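Local coordinates for type III effector HopU1 (Pseudomonas syringae pv. tomato, PDB 3U0J), which probably transfers ADP-ribose from NAD+ to arginine residues of target proteins, as a bacterial type III effector of the mono-ADP-ribosyltransferase family, at residues A[119-124]-A[140-144]. Residues are numbered along the deposited sequence; the frame is centred on the assembly and turned at random.
Sequences EVNNYL and HDEKL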
loop_
_atom_site.group_PDB
_atom_site.type_symbol
_atom_site.label_atom_id
_atom_site.label_comp_id
_atom_site.label_asym_id
_atom_site.label_seq_id
_atom_site.Cartn_x
_atom_site.Cartn_y
_atom_site.Cartn_z
ATOM N N GLU A 119 3.523 10.621 1.379
ATOM C CA GLU A 119 4.906 11.062 1.430
ATOM C C GLU A 119 5.815 9.892 1.102
ATOM O O GLU A 119 6.784 10.039 0.357
ATOM C CB GLU A 119 5.241 11.639 2.802
ATOM C CG GLU A 119 6.681 12.085 2.960
ATOM C CD GLU A 119 6.954 12.736 4.309
ATOM O OE1 GLU A 119 6.031 12.774 5.157
ATOM O OE2 GLU A 119 8.099 13.218 4.517
ATOM N N VAL A 120 5.480 8.717 1.640
ATOM C CA VAL A 120 6.289 7.514 1.446
ATOM C C VAL A 120 6.208 7.005 0.020
ATOM O O VAL A 120 7.225 6.793 -0.626
ATOM C CB VAL A 120 5.896 6.397 2.439
ATOM C CG1 VAL A 120 6.442 5.049 1.980
ATOM C CG2 VAL A 120 6.409 6.738 3.821
ATOM N N ASN A 121 4.989 6.829 -0.473
ATOM C CA ASN A 121 4.771 6.383 -1.845
ATOM C C ASN A 121 5.469 7.312 -2.814
ATOM O O ASN A 121 6.223 6.856 -3.671
ATOM C CB ASN A 121 3.281 6.311 -2.167
ATOM C CG ASN A 121 2.609 5.107 -1.542
ATOM O OD1 ASN A 121 3.266 4.248 -0.961
ATOM N ND2 ASN A 121 1.297 5.039 -1.660
ATOM N N ASN A 122 5.243 8.616 -2.657
ATOM C CA ASN A 122 5.887 9.592 -3.516
ATOM C C ASN A 122 7.409 9.505 -3.458
ATOM O O ASN A 122 8.081 9.550 -4.497
ATOM C CB ASN A 122 5.390 11.004 -3.212
ATOM C CG ASN A 122 4.142 11.348 -3.998
ATOM O OD1 ASN A 122 3.530 10.474 -4.597
ATOM N ND2 ASN A 122 3.763 12.616 -4.005
ATOM N N TYR A 123 7.942 9.383 -2.246
ATOM C CA TYR A 123 9.375 9.189 -2.046
ATOM C C TYR A 123 9.887 7.974 -2.832
ATOM O O TYR A 123 10.822 8.075 -3.602
ATOM C CB TYR A 123 9.712 9.022 -0.557
ATOM C CG TYR A 123 11.091 8.453 -0.358
ATOM C CD1 TYR A 123 11.287 7.081 -0.223
ATOM C CD2 TYR A 123 12.208 9.276 -0.348
ATOM C CE1 TYR A 123 12.557 6.551 -0.056
ATOM C CE2 TYR A 123 13.481 8.757 -0.189
ATOM C CZ TYR A 123 13.652 7.396 -0.044
ATOM O OH TYR A 123 14.921 6.878 0.100
ATOM N N LEU A 124 9.258 6.821 -2.645
ATOM C CA LEU A 124 9.669 5.640 -3.391
ATOM C C LEU A 124 9.613 5.819 -4.906
ATOM O O LEU A 124 10.485 5.305 -5.604
ATOM C CB LEU A 124 8.854 4.416 -2.988
ATOM C CG LEU A 124 9.124 3.889 -1.587
ATOM C CD1 LEU A 124 8.056 2.869 -1.192
ATOM C CD2 LEU A 124 10.503 3.293 -1.527
ATOM N N HIS A 140 17.860 3.574 1.890
ATOM C CA HIS A 140 16.859 4.634 1.740
ATOM C C HIS A 140 17.085 5.771 2.758
ATOM O O HIS A 140 17.899 5.639 3.675
ATOM C CB HIS A 140 15.421 4.076 1.865
ATOM C CG HIS A 140 14.983 3.216 0.711
ATOM N ND1 HIS A 140 14.972 3.662 -0.595
ATOM C CD2 HIS A 140 14.513 1.944 0.677
ATOM C CE1 HIS A 140 14.535 2.694 -1.384
ATOM N NE2 HIS A 140 14.250 1.640 -0.637
ATOM N N ASP A 141 16.357 6.874 2.572
ATOM C CA ASP A 141 16.359 8.045 3.458
ATOM C C ASP A 141 16.073 7.692 4.920
ATOM O O ASP A 141 15.027 7.129 5.240
ATOM C CB ASP A 141 15.328 9.074 2.955
ATOM C CG ASP A 141 15.365 10.405 3.725
ATOM O OD1 ASP A 141 15.426 10.401 4.982
ATOM O OD2 ASP A 141 15.304 11.468 3.058
ATOM N N GLU A 142 17.006 8.058 5.797
ATOM C CA GLU A 142 16.948 7.733 7.221
ATOM C C GLU A 142 15.586 8.063 7.836
ATOM O O GLU A 142 15.141 7.408 8.787
ATOM C CB GLU A 142 18.066 8.466 7.983
ATOM C CG GLU A 142 19.426 8.473 7.262
ATOM C CD GLU A 142 19.458 9.423 6.056
ATOM O OE1 GLU A 142 19.188 10.637 6.246
ATOM O OE2 GLU A 142 19.753 8.957 4.924
ATOM N N LYS A 143 14.924 9.075 7.295
ATOM C CA LYS A 143 13.683 9.530 7.882
ATOM C C LYS A 143 12.567 8.521 7.680
ATOM O O LYS A 143 11.875 8.173 8.624
ATOM C CB LYS A 143 13.292 10.889 7.320
ATOM C CG LYS A 143 13.808 12.066 8.138
ATOM C CD LYS A 143 14.217 13.224 7.225
ATOM C CE LYS A 143 13.375 13.252 5.943
ATOM N NZ LYS A 143 13.905 14.225 4.938
ATOM N N LEU A 144 12.391 8.029 6.464
ATOM C CA LEU A 144 11.246 7.159 6.200
ATOM C C LEU A 144 11.540 5.656 6.276
ATOM O O LEU A 144 10.616 4.849 6.435
ATOM C CB LEU A 144 10.628 7.496 4.843
ATOM C CG LEU A 144 10.309 8.978 4.668
ATOM C CD1 LEU A 144 10.051 9.300 3.232
ATOM C CD2 LEU A 144 9.131 9.351 5.510
#
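A single phenol oxygen ties helix 116-126 to the loop before helix 145-162: Tyr-123 OH accepts a nearly straight hydrogen bond from the backbone Asp-141 N (2.9 Å) and shares a longer one with His-140 ND1 (3.3 Å). The loop here folds into an Asx turn, Lys-143 N donating to Asp-141 OD1 at 2.7 Å, so this oxygen is engaged within its own segment while the Asp-141 backbone N-H is directed at the hydroxyl. Helix and loop both lie in the ADP-ribosyltransferase exoenzyme region. Nearer the helix than the hydroxyl, the contact is apolar. Leu-144 leans against the helix, its CD1 3.8 Å from Tyr-123 CB and its CD2 4.1 Å from Val-120 CG2; Ile-148 of the following helix continues this packing against Val-120, Tyr-123 and Leu-124. Glu-119 OE2 comes within 4.1 Å of Leu-144 CD2, while Glu-119 OE1 is hydrogen-bonded to Ser-105 OG. At the other end, Leu-124 lies over one face of the His-140 imidazole, its CD2 4.1 Å from His-140 CE1.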